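Local coordinates for Lmo0325 protein (Listeria monocytogenes EGD-e, PDB 4RYK), which probably binds DNA as a transcriptional regulator of the Rgg family, joining a helix-turn-helix region to an all-helical, TPR-like C-terminal region, at residues Ser81-Ile84 against Asp85-Glu88; Gln99-Leu102 against Asp103-Thr106; Lys265-Arg268 against Gln269-Ala273; Tyr289-Val292 against Leu293-Leu297. All blocks are in the same frame, centred on the assembly; numbering follows the deposited sequence.

Contact 1 (Ser81-Ile84 against Asp85-Glu88)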
# COMPACT_ATOMS: atom_id res chain seq x y z
N SER A 81 11.58 -12.11 -3.17
CA SER A 81 10.23 -12.59 -3.03
C SER A 81 10.13 -13.66 -1.93
O SER A 81 9.11 -14.40 -1.85
CB SER A 81 9.80 -13.17 -4.37
OG SER A 81 10.77 -14.14 -4.77
N PHE A 82 11.14 -13.77 -1.05
CA PHE A 82 11.09 -14.80 -0.03
C PHE A 82 9.77 -14.79 0.70
O PHE A 82 9.11 -15.84 0.79
CB PHE A 82 12.23 -14.69 1.00
CG PHE A 82 12.12 -15.70 2.10
CD1 PHE A 82 12.59 -16.98 1.92
CD2 PHE A 82 11.51 -15.37 3.32
CE1 PHE A 82 12.46 -17.93 2.94
CE2 PHE A 82 11.38 -16.30 4.32
CZ PHE A 82 11.87 -17.60 4.14
N TRP A 83 9.36 -13.66 1.25
CA TRP A 83 8.20 -13.68 2.17
C TRP A 83 6.88 -13.93 1.41
O TRP A 83 6.01 -14.65 1.89
CB TRP A 83 8.11 -12.40 3.01
CG TRP A 83 9.19 -12.37 4.08
CD1 TRP A 83 10.30 -11.61 4.09
CD2 TRP A 83 9.25 -13.21 5.23
NE1 TRP A 83 11.05 -11.90 5.23
CE2 TRP A 83 10.41 -12.89 5.92
CE3 TRP A 83 8.41 -14.20 5.74
CZ2 TRP A 83 10.79 -13.55 7.08
CZ3 TRP A 83 8.77 -14.84 6.90
CH2 TRP A 83 9.94 -14.51 7.56
N ILE A 84 6.76 -13.35 0.23
CA ILE A 84 5.62 -13.64 -0.65
C ILE A 84 5.54 -15.15 -0.93
O ILE A 84 4.49 -15.77 -0.76
CB ILE A 84 5.79 -12.92 -1.99
CG1 ILE A 84 5.62 -11.40 -1.81
CG2 ILE A 84 4.80 -13.47 -3.02
CD1 ILE A 84 6.34 -10.58 -2.87
N ASP A 85 6.66 -15.73 -1.35
CA ASP A 85 6.68 -17.16 -1.70
C ASP A 85 6.38 -17.99 -0.50
O ASP A 85 5.63 -18.94 -0.57
CB ASP A 85 8.04 -17.59 -2.22
CG ASP A 85 8.40 -16.89 -3.50
OD1 ASP A 85 7.48 -16.42 -4.17
OD2 ASP A 85 9.62 -16.79 -3.82
N PHE A 86 6.98 -17.63 0.63
CA PHE A 86 6.83 -18.47 1.82
C PHE A 86 5.39 -18.49 2.32
O PHE A 86 4.86 -19.51 2.77
CB PHE A 86 7.75 -17.96 2.93
CG PHE A 86 7.63 -18.72 4.21
CD1 PHE A 86 8.02 -20.07 4.28
CD2 PHE A 86 7.06 -18.14 5.33
CE1 PHE A 86 7.90 -20.80 5.45
CE2 PHE A 86 6.94 -18.86 6.51
CZ PHE A 86 7.37 -20.19 6.57
N VAL A 87 4.78 -17.33 2.29
CA VAL A 87 3.40 -17.18 2.72
C VAL A 87 2.46 -17.98 1.83
O VAL A 87 1.58 -18.71 2.29
CB VAL A 87 3.04 -15.68 2.68
CG1 VAL A 87 1.54 -15.44 2.80
CG2 VAL A 87 3.80 -14.96 3.79
N GLU A 88 2.66 -17.86 0.53
CA GLU A 88 1.88 -18.66 -0.40
C GLU A 88 2.05 -20.16 -0.15
O GLU A 88 1.08 -20.88 -0.07
CB GLU A 88 2.27 -18.32 -1.81
CG GLU A 88 1.59 -19.23 -2.79
CD GLU A 88 1.57 -18.61 -4.16
OE1 GLU A 88 2.51 -17.83 -4.44
OE2 GLU A 88 0.62 -18.90 -4.93
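Phe82 and Phe86, one turn apart on helix 82-91, lie with their rings nearly parallel, the planes 5° apart, but slid so far past each other that they barely overlap. The CB of Phe86 sits over one face of the Phe82 ring, 4.2 Å from Phe82 CE2. Trp83 lies alongside Phe86, pointing the same way, and brings its CZ3 to 4.0 Å from Phe86 CD2. This is the tightly packed part: Phe82 and Phe86 are buried against helices 95-108 and 113-132, while Trp83 leans on helix 161-170, where its NE1 is hydrogen-bonded to Glu162. Ile84, Val87 and Glu88 are exposed, and that part is looser. Backbone bonds hold it, from Val87 N to Trp83 O and, over 3.1 Å, from Glu88 N to Ile84 O. At the start of the helix, Ser81 OG (chi1 54°, between its own N and carbonyl carbon) donates to Asp85 OD2 over 3.0 Å, reaching it from above the carboxylate plane. Ser81 occupies the N-cap position without a side-chain capping bond, and the whole forms the N-terminal two turns of an amphipathic helix packed against three others in an all-helical chain.

Contact 2 (Gln99-Leu102 against Asp103-Thr106)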
# COMPACT_ATOMS: atom_id res chain seq x y z
N GLN A 99 10.49 -27.08 0.26
CA GLN A 99 11.80 -27.72 0.18
C GLN A 99 12.60 -27.16 -1.01
O GLN A 99 13.81 -26.95 -0.92
CB GLN A 99 11.65 -29.23 0.06
CG GLN A 99 12.95 -29.99 -0.10
CD GLN A 99 13.82 -29.89 1.14
OE1 GLN A 99 13.40 -30.24 2.24
NE2 GLN A 99 15.03 -29.40 0.95
N ALA A 100 11.91 -26.91 -2.11
CA ALA A 100 12.54 -26.28 -3.30
C ALA A 100 12.98 -24.85 -3.00
O ALA A 100 14.09 -24.42 -3.35
CB ALA A 100 11.56 -26.30 -4.48
N LEU A 101 12.12 -24.09 -2.34
CA LEU A 101 12.55 -22.78 -1.90
C LEU A 101 13.78 -22.89 -0.99
O LEU A 101 14.72 -22.10 -1.11
CB LEU A 101 11.42 -22.06 -1.20
CG LEU A 101 11.76 -20.66 -0.74
CD1 LEU A 101 12.11 -19.78 -1.92
CD2 LEU A 101 10.60 -20.07 0.01
N LEU A 102 13.80 -23.87 -0.11
CA LEU A 102 14.95 -24.07 0.77
C LEU A 102 16.21 -24.42 -0.01
O LEU A 102 17.25 -23.84 0.24
CB LEU A 102 14.66 -25.15 1.79
CG LEU A 102 15.76 -25.55 2.75
CD1 LEU A 102 16.32 -24.34 3.48
CD2 LEU A 102 15.18 -26.55 3.73
N ASP A 103 16.12 -25.35 -0.95
CA ASP A 103 17.25 -25.69 -1.83
C ASP A 103 17.80 -24.48 -2.58
O ASP A 103 19.01 -24.31 -2.68
CB ASP A 103 16.85 -26.75 -2.86
CG ASP A 103 16.49 -28.14 -2.23
OD1 ASP A 103 16.75 -28.42 -1.04
OD2 ASP A 103 15.94 -28.99 -2.94
N LYS A 104 16.92 -23.64 -3.11
CA LYS A 104 17.37 -22.47 -3.85
C LYS A 104 18.19 -21.53 -2.98
O LYS A 104 19.34 -21.26 -3.28
CB LYS A 104 16.18 -21.72 -4.46
CG LYS A 104 16.53 -20.34 -5.02
CD LYS A 104 15.55 -19.87 -6.09
CE LYS A 104 14.14 -19.65 -5.55
NZ LYS A 104 13.99 -18.31 -4.92
N ILE A 105 17.61 -21.05 -1.88
CA ILE A 105 18.30 -20.09 -1.02
C ILE A 105 19.56 -20.68 -0.40
O ILE A 105 20.49 -19.97 -0.06
CB ILE A 105 17.40 -19.47 0.09
CG1 ILE A 105 17.07 -20.46 1.18
CG2 ILE A 105 16.08 -18.95 -0.48
CD1 ILE A 105 16.07 -19.88 2.14
N THR A 106 19.58 -21.99 -0.26
CA THR A 106 20.78 -22.68 0.14
C THR A 106 21.93 -22.51 -0.86
O THR A 106 23.07 -22.36 -0.44
CB THR A 106 20.47 -24.17 0.39
OG1 THR A 106 19.97 -24.31 1.72
CG2 THR A 106 21.69 -25.04 0.22
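The carbonyl oxygen of Leu102 receives two donors from Thr106: the backbone N at 3.0 Å and, more weakly, the hydroxyl OG1 at 3.1 Å. The hydroxyl can fold back onto the carbonyl of the preceding turn because OG1 stands beside its own backbone N, with chi1 at -84°. Leu102 CD1 also lies 4.1 Å from Thr106 OG1.

At the other end, Gln99 NE2 donates to Asp103 OD1 over 2.8 Å. The carboxylate oxygen lies in the plane of the amide, but the amide nitrogen approaches from above the carboxylate plane, 39° out of it, and the two flat groups are turned 47° against each other. The glutamine chain bends at chi2 to curl its amide toward the aspartate. The pair also shares the backbone bond from Asp103 N to Gln99 O, so it is joined by both backbone and side chains.

The apolar part belongs to Leu101, whose CD1 comes to 4.3 Å from Ile105 CG2. The same methyl is 3.8 Å from Lys104 NZ. Leu101 packs on Phe82 and Leu89 of helix 82-91, whereas Leu102, Ile105 and Thr106 turn to helix 113-132. The bond between Gln99 and Asp103 and the doubly gripped carbonyl of Leu102 therefore reinforce the helix's own turns, and the apolar contacts of helix 95-108 with its neighbours are left to Leu101, Leu102 and Ile105.

Contact 3 (Lys265-Arg268 against Gln269-Ala273)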
# COMPACT_ATOMS: atom_id res chain seq x y z
N LYS A 265 -23.91 -8.19 23.87
CA LYS A 265 -23.30 -7.06 23.18
C LYS A 265 -22.10 -7.57 22.37
O LYS A 265 -21.91 -7.21 21.23
CB LYS A 265 -22.85 -6.05 24.23
CG LYS A 265 -22.27 -4.74 23.73
CD LYS A 265 -21.58 -4.03 24.88
CE LYS A 265 -21.29 -2.58 24.54
NZ LYS A 265 -20.46 -1.94 25.60
N GLY A 266 -21.30 -8.42 23.01
CA GLY A 266 -20.13 -9.04 22.36
C GLY A 266 -20.53 -9.93 21.20
O GLY A 266 -20.00 -9.83 20.09
N TYR A 267 -21.50 -10.78 21.43
CA TYR A 267 -21.98 -11.67 20.40
C TYR A 267 -22.54 -10.92 19.20
O TYR A 267 -22.23 -11.28 18.08
CB TYR A 267 -23.04 -12.56 20.96
CG TYR A 267 -23.57 -13.56 20.00
CD1 TYR A 267 -22.78 -14.60 19.55
CD2 TYR A 267 -24.89 -13.50 19.57
CE1 TYR A 267 -23.29 -15.55 18.66
CE2 TYR A 267 -25.41 -14.44 18.70
CZ TYR A 267 -24.60 -15.45 18.25
OH TYR A 267 -25.12 -16.35 17.38
N ARG A 268 -23.37 -9.90 19.42
CA ARG A 268 -23.94 -9.15 18.31
C ARG A 268 -22.84 -8.43 17.52
O ARG A 268 -22.90 -8.31 16.31
CB ARG A 268 -24.99 -8.16 18.80
CG ARG A 268 -26.21 -8.81 19.48
CD ARG A 268 -27.40 -9.11 18.55
NE ARG A 268 -28.34 -7.98 18.36
CZ ARG A 268 -29.47 -8.02 17.64
NH1 ARG A 268 -29.84 -9.13 17.01
NH2 ARG A 268 -30.23 -6.93 17.54
N GLN A 269 -21.81 -7.95 18.20
CA GLN A 269 -20.75 -7.27 17.51
C GLN A 269 -19.96 -8.23 16.64
O GLN A 269 -19.59 -7.89 15.53
CB GLN A 269 -19.84 -6.64 18.53
CG GLN A 269 -18.55 -6.13 17.94
CD GLN A 269 -18.44 -4.66 18.02
OE1 GLN A 269 -19.44 -3.97 18.08
NE2 GLN A 269 -17.22 -4.17 18.08
N ALA A 270 -19.67 -9.41 17.17
CA ALA A 270 -18.93 -10.44 16.44
C ALA A 270 -19.71 -10.93 15.22
O ALA A 270 -19.14 -11.10 14.15
CB ALA A 270 -18.62 -11.62 17.36
N LYS A 271 -20.99 -11.19 15.40
CA LYS A 271 -21.88 -11.52 14.28
C LYS A 271 -21.96 -10.41 13.24
O LYS A 271 -22.06 -10.68 12.07
CB LYS A 271 -23.28 -11.84 14.80
CG LYS A 271 -23.34 -13.14 15.61
CD LYS A 271 -23.50 -14.37 14.70
CE LYS A 271 -24.97 -14.62 14.37
NZ LYS A 271 -25.18 -15.81 13.49
N ARG A 272 -21.91 -9.17 13.68
CA ARG A 272 -21.96 -8.06 12.75
C ARG A 272 -20.65 -8.01 11.90
O ARG A 272 -20.68 -7.72 10.69
CB ARG A 272 -22.19 -6.78 13.51
CG ARG A 272 -22.03 -5.55 12.68
CD ARG A 272 -23.35 -5.19 12.09
NE ARG A 272 -23.77 -5.93 10.91
CZ ARG A 272 -23.46 -5.63 9.65
NH1 ARG A 272 -23.97 -6.36 8.66
NH2 ARG A 272 -22.65 -4.61 9.35
N ALA A 273 -19.51 -8.31 12.50
CA ALA A 273 -18.28 -8.32 11.75
C ALA A 273 -18.32 -9.41 10.65
O ALA A 273 -17.95 -9.15 9.51
CB ALA A 273 -17.10 -8.52 12.66
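Lys271 lays its aliphatic chain over one face of the Tyr267 ring, the two side chains running side by side in the same direction. The CH-pi contact is made by Lys271 CG, 3.9 Å from the ring centroid and 15° off the ring normal. Further out, Lys271 CE comes to 3.5 Å from Tyr267 OH, so methylene groups follow the tyrosine from ring to hydroxyl. Bends at chi2 (-84°) and chi3 (-85°) keep the lysine chain folded against the ring instead of letting it extend outward.

Backbone hydrogen bonds carry the rest of the contact. Lys271 N donates to Tyr267 O over 3.0 Å, holding the tyrosine-lysine pair one turn apart, and Ala270 N reaches Gly266 O at the same distance of 3.0 Å. Gly266 and Ala270 are both buried, and Ala270 packs on Tyr251 of helix 243-259.

Three polar side chains find partners beyond the two segments. Gln269 NE2 is hydrogen-bonded to Asn250 O, and Lys265 forms a salt bridge with Glu262 and a cation-pi contact with Trp257. Arg272 NH2 makes a salt bridge with Glu279 of the second subunit. Tyr267 touches both Met258 of helix 243-259 and Leu297 of helix 283-300, and Lys271 rests on Leu293. Such packing between neighbouring helices is consistent with a TPR-like array, with Arg272 where the two subunits of the assembly meet.

Contact 4 (Tyr289-Val292 against Leu293-Leu297)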
# COMPACT_ATOMS: atom_id res chain seq x y z
N TYR A 289 -14.14 -17.03 10.09
CA TYR A 289 -14.42 -16.43 11.40
C TYR A 289 -15.65 -17.02 12.05
O TYR A 289 -15.72 -16.98 13.26
CB TYR A 289 -14.55 -14.89 11.37
CG TYR A 289 -13.21 -14.27 11.50
CD1 TYR A 289 -12.43 -14.05 10.40
CD2 TYR A 289 -12.68 -13.97 12.74
CE1 TYR A 289 -11.17 -13.53 10.52
CE2 TYR A 289 -11.42 -13.46 12.87
CZ TYR A 289 -10.68 -13.24 11.74
OH TYR A 289 -9.43 -12.74 11.82
N SER A 290 -16.63 -17.48 11.26
CA SER A 290 -17.74 -18.27 11.80
C SER A 290 -17.31 -19.52 12.56
O SER A 290 -17.91 -19.86 13.55
CB SER A 290 -18.68 -18.75 10.70
OG SER A 290 -19.15 -17.59 10.08
N VAL A 291 -16.29 -20.19 12.06
CA VAL A 291 -15.71 -21.33 12.74
C VAL A 291 -15.03 -20.87 14.02
O VAL A 291 -15.24 -21.44 15.08
CB VAL A 291 -14.69 -22.03 11.85
CG1 VAL A 291 -13.94 -23.14 12.63
CG2 VAL A 291 -15.42 -22.59 10.65
N VAL A 292 -14.23 -19.82 13.93
CA VAL A 292 -13.62 -19.31 15.12
C VAL A 292 -14.67 -19.01 16.17
O VAL A 292 -14.50 -19.30 17.36
CB VAL A 292 -12.83 -18.04 14.83
CG1 VAL A 292 -12.21 -17.51 16.10
CG2 VAL A 292 -11.75 -18.31 13.78
N LEU A 293 -15.78 -18.44 15.72
CA LEU A 293 -16.77 -17.95 16.66
C LEU A 293 -17.45 -19.13 17.35
O LEU A 293 -17.69 -19.10 18.57
CB LEU A 293 -17.82 -17.10 15.96
CG LEU A 293 -19.01 -16.67 16.81
CD1 LEU A 293 -18.50 -15.97 18.05
CD2 LEU A 293 -19.95 -15.74 16.05
N LYS A 294 -17.81 -20.13 16.56
CA LYS A 294 -18.45 -21.30 17.13
C LYS A 294 -17.59 -22.03 18.14
O LYS A 294 -18.10 -22.49 19.16
CB LYS A 294 -18.81 -22.28 16.04
CG LYS A 294 -20.02 -21.85 15.28
CD LYS A 294 -20.10 -22.59 13.98
CE LYS A 294 -21.27 -22.10 13.17
NZ LYS A 294 -21.66 -23.19 12.24
N GLN A 295 -16.31 -22.16 17.84
CA GLN A 295 -15.39 -22.88 18.72
C GLN A 295 -15.21 -22.07 19.98
O GLN A 295 -15.16 -22.59 21.08
CB GLN A 295 -14.05 -23.11 17.99
CG GLN A 295 -14.16 -24.07 16.80
CD GLN A 295 -14.35 -25.53 17.24
OE1 GLN A 295 -13.54 -26.06 18.01
NE2 GLN A 295 -15.41 -26.19 16.75
N PHE A 296 -15.17 -20.77 19.82
CA PHE A 296 -15.03 -19.90 20.97
C PHE A 296 -16.24 -20.04 21.90
O PHE A 296 -16.09 -20.17 23.11
CB PHE A 296 -14.85 -18.48 20.48
CG PHE A 296 -15.00 -17.45 21.53
CD1 PHE A 296 -16.23 -16.90 21.78
CD2 PHE A 296 -13.90 -17.03 22.26
CE1 PHE A 296 -16.37 -15.93 22.76
CE2 PHE A 296 -14.03 -16.04 23.22
CZ PHE A 296 -15.27 -15.49 23.48
N LEU A 297 -17.45 -20.04 21.33
CA LEU A 297 -18.65 -20.16 22.14
C LEU A 297 -18.63 -21.48 22.91
O LEU A 297 -19.00 -21.53 24.07
CB LEU A 297 -19.89 -20.14 21.26
CG LEU A 297 -20.23 -18.84 20.56
CD1 LEU A 297 -21.51 -19.00 19.73
CD2 LEU A 297 -20.35 -17.70 21.56
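Helix 283-300, the last helix of the chain, is held here by four successive i to i+4 backbone bonds, while its side chains mostly diverge toward different neighbours. The bond from Leu293 N to Tyr289 O measures 2.9 Å, and that from Phe296 N to Val292 O is equally short at 2.9 Å. Between them Gln295 N donates to Val291 O over 3.0 Å with an N-H...O angle of 165°, the straightest of the four.

Side-chain meetings across the segments are few and glancing. Lys294 lays the start of its chain along the preceding turn, its CG 3.4 Å from Ser290 O, before extending away. Gln295 does likewise with its CG 3.3 Å from Val291 O, and the same carbon lies 4.3 Å from Val291 CG1. Both residues set CG beside the backbone N (chi1 -77° and -67°), which leads these methylenes back over the carbonyls one turn earlier.

The buried side chains pack on other helices. Leu293 meets Lys271 and Ile274 of helix 263-279 and, like Val292, Tyr251 of helix 243-259. Tyr289 stacks on Trp277 and meets Tyr251 edge-to-face, and Phe296 rests on Met258. Ser290 OG is satisfied by the carbonyl of Ala286. With Val291, Lys294 and Gln295 exposed and Tyr289, Leu293 and Phe296 turned to neighbouring helices, this is an amphipathic helix, consistent with the last helix of a TPR-like array.

How the contacts relate
The four contacts are short runs of about two turns on four helices, arranged as two touching pairs. Contacts 1 and 2, on consecutive helices 82-91 and 95-108, meet where Phe82 CE1 lies 4.1 Å from Leu101 CD2. Contacts 3 and 4, on consecutive helices 263-279 and 283-300, meet through Tyr267 CE1 and Leu297 CD1, 4.0 Å apart. Contacts 2 and 3 lie on opposite sides of the chain's centre, their own centres about 44 Å apart. All four are partly buried. Contacts 1 and 2 both include side-chain hydrogen bonds, contact 1, nearest the centre, with aromatic packing and contact 2 with aliphatic; contact 3 alone reaches the second subunit, and contact 4 is chiefly backbone.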